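Local coordinates for dihydrodipicolinate synthase (Agrobacterium tumefaciens, PDB 3B4U), which probably catalyses the condensation of pyruvate with aspartate semialdehyde, the first step committed to lysine biosynthesis, at residues A214-Q219 against P248-L253; V254-G259 against Q280-F285. All blocks are in the same frame, centred on the assembly; numbering follows the deposited sequence.

Contact 1. Residues A214-Q219 against P248-L253; sequences ANFLTQ and PAVKVL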
loop_
_atom_site.group_PDB
_atom_site.type_symbol
_atom_site.label_atom_id
_atom_site.label_comp_id
_atom_site.label_asym_id
_atom_site.label_seq_id
_atom_site.Cartn_x
_atom_site.Cartn_y
_atom_site.Cartn_z
ATOM N N ALA B 214 -10.259 16.333 -15.700
ATOM C CA ALA B 214 -10.758 17.619 -15.259
ATOM C C ALA B 214 -9.656 18.551 -14.741
ATOM O O ALA B 214 -9.928 19.728 -14.554
ATOM C CB ALA B 214 -11.845 17.453 -14.175
ATOM N N ASN B 215 -8.432 18.066 -14.569
ATOM C CA ASN B 215 -7.312 18.974 -14.277
ATOM C C ASN B 215 -6.976 19.876 -15.466
ATOM O O ASN B 215 -6.356 20.915 -15.258
ATOM C CB ASN B 215 -6.052 18.191 -13.933
ATOM C CG ASN B 215 -6.069 17.612 -12.539
ATOM O OD1 ASN B 215 -5.825 18.338 -11.566
ATOM N ND2 ASN B 215 -6.313 16.329 -12.440
ATOM N N PHE B 216 -7.376 19.511 -16.685
ATOM C CA PHE B 216 -6.990 20.271 -17.867
ATOM C C PHE B 216 -8.083 20.455 -18.894
ATOM O O PHE B 216 -7.852 21.219 -19.825
ATOM C CB PHE B 216 -5.688 19.723 -18.491
ATOM C CG PHE B 216 -5.814 18.323 -18.978
ATOM C CD1 PHE B 216 -6.269 18.060 -20.267
ATOM C CD2 PHE B 216 -5.474 17.255 -18.187
ATOM C CE1 PHE B 216 -6.424 16.782 -20.723
ATOM C CE2 PHE B 216 -5.635 15.965 -18.647
ATOM C CZ PHE B 216 -6.110 15.731 -19.930
ATOM N N LEU B 217 -9.235 19.810 -18.739
ATOM C CA LEU B 217 -10.413 20.000 -19.609
ATOM C C LEU B 217 -11.637 20.100 -18.699
ATOM O O LEU B 217 -12.578 19.297 -18.773
ATOM C CB LEU B 217 -10.556 18.891 -20.649
ATOM C CG LEU B 217 -9.576 18.938 -21.820
ATOM C CD1 LEU B 217 -9.600 17.579 -22.558
ATOM C CD2 LEU B 217 -9.909 20.082 -22.769
ATOM N N THR B 218 -11.606 21.041 -17.771
ATOM C CA THR B 218 -12.626 21.088 -16.723
ATOM C C THR B 218 -14.044 21.239 -17.263
ATOM O O THR B 218 -14.932 20.474 -16.884
ATOM C CB THR B 218 -12.329 22.194 -15.713
ATOM O OG1 THR B 218 -10.977 22.080 -15.240
ATOM C CG2 THR B 218 -13.295 22.070 -14.560
ATOM N N GLN B 219 -14.251 22.241 -18.128
ATOM C CA GLN B 219 -15.588 22.457 -18.662
ATOM C C GLN B 219 -16.111 21.261 -19.440
ATOM O O GLN B 219 -17.286 20.909 -19.346
ATOM C CB GLN B 219 -15.614 23.713 -19.533
ATOM C CG GLN B 219 -15.800 24.973 -18.737
ATOM C CD GLN B 219 -17.221 25.075 -18.218
ATOM O OE1 GLN B 219 -18.179 25.087 -19.009
ATOM N NE2 GLN B 219 -17.387 25.184 -16.914
ATOM N N PRO B 248 1.448 10.563 -14.930
ATOM C CA PRO B 248 2.418 11.437 -15.587
ATOM C C PRO B 248 1.875 12.097 -16.886
ATOM O O PRO B 248 2.164 13.259 -17.150
ATOM C CB PRO B 248 3.607 10.499 -15.832
ATOM C CG PRO B 248 3.502 9.438 -14.733
ATOM C CD PRO B 248 2.009 9.228 -14.641
ATOM N N ALA B 249 1.070 11.380 -17.667
ATOM C CA ALA B 249 0.493 11.958 -18.882
ATOM C C ALA B 249 -0.530 13.051 -18.601
ATOM O O ALA B 249 -0.568 14.063 -19.281
ATOM C CB ALA B 249 -0.103 10.872 -19.771
ATOM N N VAL B 250 -1.351 12.869 -17.570
ATOM C CA VAL B 250 -2.246 13.927 -17.165
ATOM C C VAL B 250 -1.476 15.190 -16.812
ATOM O O VAL B 250 -1.827 16.303 -17.216
ATOM C CB VAL B 250 -3.102 13.458 -15.951
ATOM C CG1 VAL B 250 -3.793 14.632 -15.282
ATOM C CG2 VAL B 250 -4.149 12.460 -16.401
ATOM N N LYS B 251 -0.386 15.023 -16.061
ATOM C CA LYS B 251 0.435 16.178 -15.697
ATOM C C LYS B 251 1.044 16.888 -16.908
ATOM O O LYS B 251 1.097 18.116 -16.951
ATOM C CB LYS B 251 1.488 15.761 -14.679
ATOM C CG LYS B 251 0.899 15.439 -13.294
ATOM C CD LYS B 251 1.984 15.005 -12.289
ATOM C CE LYS B 251 2.200 16.076 -11.241
ATOM N NZ LYS B 251 3.224 15.656 -10.258
ATOM N N VAL B 252 1.456 16.115 -17.909
ATOM C CA VAL B 252 1.942 16.712 -19.162
ATOM C C VAL B 252 0.872 17.633 -19.760
ATOM O O VAL B 252 1.169 18.709 -20.223
ATOM C CB VAL B 252 2.332 15.594 -20.181
ATOM C CG1 VAL B 252 2.470 16.140 -21.593
ATOM C CG2 VAL B 252 3.600 14.865 -19.793
ATOM N N LEU B 253 -0.385 17.210 -19.721
ATOM C CA LEU B 253 -1.453 18.020 -20.295
ATOM C C LEU B 253 -1.863 19.196 -19.421
ATOM O O LEU B 253 -2.275 20.222 -19.944
ATOM C CB LEU B 253 -2.626 17.137 -20.724
ATOM C CG LEU B 253 -2.258 16.267 -21.940
ATOM C CD1 LEU B 253 -3.419 15.353 -22.303
ATOM C CD2 LEU B 253 -1.894 17.115 -23.173
#
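The turn around Phe216 lies against one flank of helix 246-258, bringing Phe216 CA within 6.5 Å of Leu253 CA, and Asn215 faces Val250 one helical turn earlier. Phe216 carries most of the contact. Its CG sits between the backbone N and the carbonyl carbon (chi1 63°), which swings the ring out to the helix and lays one face on Leu253. The CB of Leu253 stands 3.6 Å from the centroid of the Phe216 ring, only 1° off its normal, a CH-pi contact over the centre of the ring. The branch beyond runs along to the far end of the ring, with Leu253 CD1 3.6 Å from Phe216 CZ. Leucine suits this place because its CB meets the middle of the aromatic face while a methyl covers the rim.

The fold is the (beta/alpha)8 TIM barrel of the dihydrodipicolinate synthase family: 214-219 follows the last barrel strand, 208-211, and leads into helix 218-225, while helix 246-258 belongs to the C-terminal helical part. Leu217 takes the N-cap position, and the hydroxyl of Thr218 donates to Ala214 O over 2.7 Å, tying the first turn of the new helix to the 3-10 segment before it.

Beside the ring, Val250 offers CG1, 4.1 Å from Phe216 CE2, and its carbonyl oxygen lies obliquely to the ring. The same methyl meets the amide end of Asn215, with ND2 4.2 Å away from Val250 CG1. That amide is buried, but its polar atoms are satisfied: OD1 accepts from His29 NE2 and Thr12 N, and ND2 donates to the carbonyls of Ala10 and Gly212. These bonds fix the rotation of the amide, and Leu237 of helix 232-240 also packs on Phe216.

Contact 2. Residues V254-G259 against Q280-F285; sequences VSHTTG and QIEGAF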
loop_
_atom_site.group_PDB
_atom_site.type_symbol
_atom_site.label_atom_id
_atom_site.label_comp_id
_atom_site.label_asym_id
_atom_site.label_seq_id
_atom_site.Cartn_x
_atom_site.Cartn_y
_atom_site.Cartn_z
ATOM N N VAL B 254 -1.698 19.105 -18.102
ATOM C CA VAL B 254 -1.822 20.302 -17.269
ATOM C C VAL B 254 -0.767 21.320 -17.705
ATOM O O VAL B 254 -1.093 22.483 -17.928
ATOM C CB VAL B 254 -1.702 20.002 -15.761
ATOM C CG1 VAL B 254 -1.808 21.301 -14.990
ATOM C CG2 VAL B 254 -2.811 19.030 -15.362
ATOM N N SER B 255 0.481 20.887 -17.872
ATOM C CA SER B 255 1.547 21.779 -18.353
ATOM C C SER B 255 1.189 22.356 -19.721
ATOM O O SER B 255 1.356 23.556 -19.958
ATOM C CB SER B 255 2.884 21.045 -18.435
ATOM O OG SER B 255 3.479 20.932 -17.159
ATOM N N HIS B 256 0.712 21.511 -20.642
ATOM C CA HIS B 256 0.435 21.947 -22.002
ATOM C C HIS B 256 -0.660 22.983 -22.058
ATOM O O HIS B 256 -0.553 23.972 -22.795
ATOM C CB HIS B 256 0.070 20.721 -22.816
ATOM C CG HIS B 256 -0.143 20.981 -24.275
ATOM N ND1 HIS B 256 0.806 21.573 -25.085
ATOM C CD2 HIS B 256 -1.179 20.642 -25.073
ATOM C CE1 HIS B 256 0.327 21.621 -26.314
ATOM N NE2 HIS B 256 -0.865 21.052 -26.338
ATOM N N THR B 257 -1.727 22.779 -21.291
ATOM C CA THR B 257 -2.853 23.700 -21.358
ATOM C C THR B 257 -2.647 24.998 -20.590
ATOM O O THR B 257 -3.277 25.999 -20.895
ATOM C CB THR B 257 -4.172 23.033 -20.889
ATOM O OG1 THR B 257 -4.034 22.608 -19.514
ATOM C CG2 THR B 257 -4.539 21.840 -21.777
ATOM N N THR B 258 -1.786 24.994 -19.581
ATOM C CA THR B 258 -1.583 26.159 -18.714
ATOM C C THR B 258 -0.307 26.937 -18.995
ATOM O O THR B 258 -0.174 28.060 -18.529
ATOM C CB THR B 258 -1.540 25.753 -17.226
ATOM O OG1 THR B 258 -0.398 24.936 -16.996
ATOM C CG2 THR B 258 -2.813 25.011 -16.823
ATOM N N GLY B 259 0.653 26.303 -19.659
ATOM C CA GLY B 259 2.013 26.829 -19.807
ATOM C C GLY B 259 2.889 26.719 -18.574
ATOM O O GLY B 259 4.004 27.230 -18.566
ATOM N N GLN B 280 4.134 13.495 -28.377
ATOM C CA GLN B 280 3.054 12.626 -28.857
ATOM C C GLN B 280 1.757 12.895 -28.087
ATOM O O GLN B 280 0.659 12.970 -28.668
ATOM C CB GLN B 280 3.462 11.165 -28.736
ATOM C CG GLN B 280 4.661 10.759 -29.585
ATOM C CD GLN B 280 5.045 9.309 -29.394
ATOM O OE1 GLN B 280 4.193 8.421 -29.469
ATOM N NE2 GLN B 280 6.340 9.055 -29.175
ATOM N N ILE B 281 1.877 13.074 -26.777
ATOM C CA ILE B 281 0.708 13.351 -25.936
ATOM C C ILE B 281 0.081 14.696 -26.286
ATOM O O ILE B 281 -1.132 14.816 -26.469
ATOM C CB ILE B 281 1.144 13.333 -24.486
ATOM C CG1 ILE B 281 1.437 11.899 -24.049
ATOM C CG2 ILE B 281 0.075 13.939 -23.562
ATOM C CD1 ILE B 281 2.223 11.817 -22.729
ATOM N N GLU B 282 0.921 15.699 -26.452
ATOM C CA GLU B 282 0.428 17.021 -26.832
ATOM C C GLU B 282 -0.236 16.975 -28.201
ATOM O O GLU B 282 -1.268 17.592 -28.404
ATOM C CB GLU B 282 1.565 18.045 -26.801
ATOM C CG GLU B 282 2.105 18.301 -25.381
ATOM C CD GLU B 282 3.441 18.994 -25.355
ATOM O OE1 GLU B 282 3.998 19.261 -26.421
ATOM O OE2 GLU B 282 3.930 19.259 -24.240
ATOM N N GLY B 283 0.332 16.212 -29.119
ATOM C CA GLY B 283 -0.233 16.096 -30.457
ATOM C C GLY B 283 -1.602 15.435 -30.444
ATOM O O GLY B 283 -2.516 15.864 -31.163
ATOM N N ALA B 284 -1.745 14.377 -29.643
ATOM C CA ALA B 284 -3.029 13.693 -29.503
ATOM C C ALA B 284 -4.093 14.651 -28.946
ATOM O O ALA B 284 -5.242 14.677 -29.419
ATOM C CB ALA B 284 -2.891 12.523 -28.634
ATOM N N PHE B 285 -3.714 15.426 -27.931
ATOM C CA PHE B 285 -4.594 16.426 -27.377
ATOM C C PHE B 285 -4.965 17.472 -28.422
ATOM O O PHE B 285 -6.137 17.799 -28.577
ATOM C CB PHE B 285 -3.948 17.047 -26.128
ATOM C CG PHE B 285 -4.737 18.173 -25.548
ATOM C CD1 PHE B 285 -5.700 17.954 -24.567
ATOM C CD2 PHE B 285 -4.549 19.450 -25.988
ATOM C CE1 PHE B 285 -6.425 19.007 -24.055
ATOM C CE2 PHE B 285 -5.279 20.505 -25.488
ATOM C CZ PHE B 285 -6.224 20.281 -24.515
#
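His256 lies with one face over the aliphatic part of Glu282 and turns an edge to Phe285, so two residues of helix 280-285 meet one imidazole in different ways. The CG of Glu282 rests 3.7 Å from the centroid of the His256 ring, over the face but displaced toward ND1. Beyond it the carboxylate runs on nearly parallel to the imidazole (planes 11° apart), stacked with an offset past ND1 and not over the middle of the ring; its OE2 forms a salt bridge with Arg278. Glutamate fits here because its methylenes pack on the ring while its charge is paired within its own helix. Phe285 CD2 approaches in the plane of the imidazole, 3.7 Å from His256 CD2; the ring planes are at 88°, but the pair is set obliquely.

In the C-terminal helical part that follows the TIM barrel of this family, the two short helical segments cross at -58° with axes 10.7 Å apart, a spacing filled by these large side chains.

The His256 ring reaches the other helix because its CG stands anti to the backbone N, and there NE2 is hydrogen-bonded to Asp286 OD1, a bond that helps hold the ring's rotation. Next to it, the branched Thr257 divides its roles: CG2 packs 3.6 Å from Phe285 CZ, whereas OG1 bonds back to Leu253 O within the helix.

How the contacts relate
Contacts 1 and 2 follow one another along helix 246-258, with centres about 8 Å apart, and their side chains form a continuous layer. Leu253 joins them most directly: its CD2 lies 3.6 Å from Phe285 CB, and its CG is 3.7 Å from Ile281 CG2, so helix 275-289 also packs on the leucine that lies under the ring of Phe216. Thr257 does the same from the other contact, its OG1 3.5 Å from Phe216 CB. Asn215 CB packs 3.6 Å from Val254 CG2. Contact 1 is buried beside the barrel, about 13 Å from the chain's centre to its own; contact 2 lies farther out, at about 21 Å.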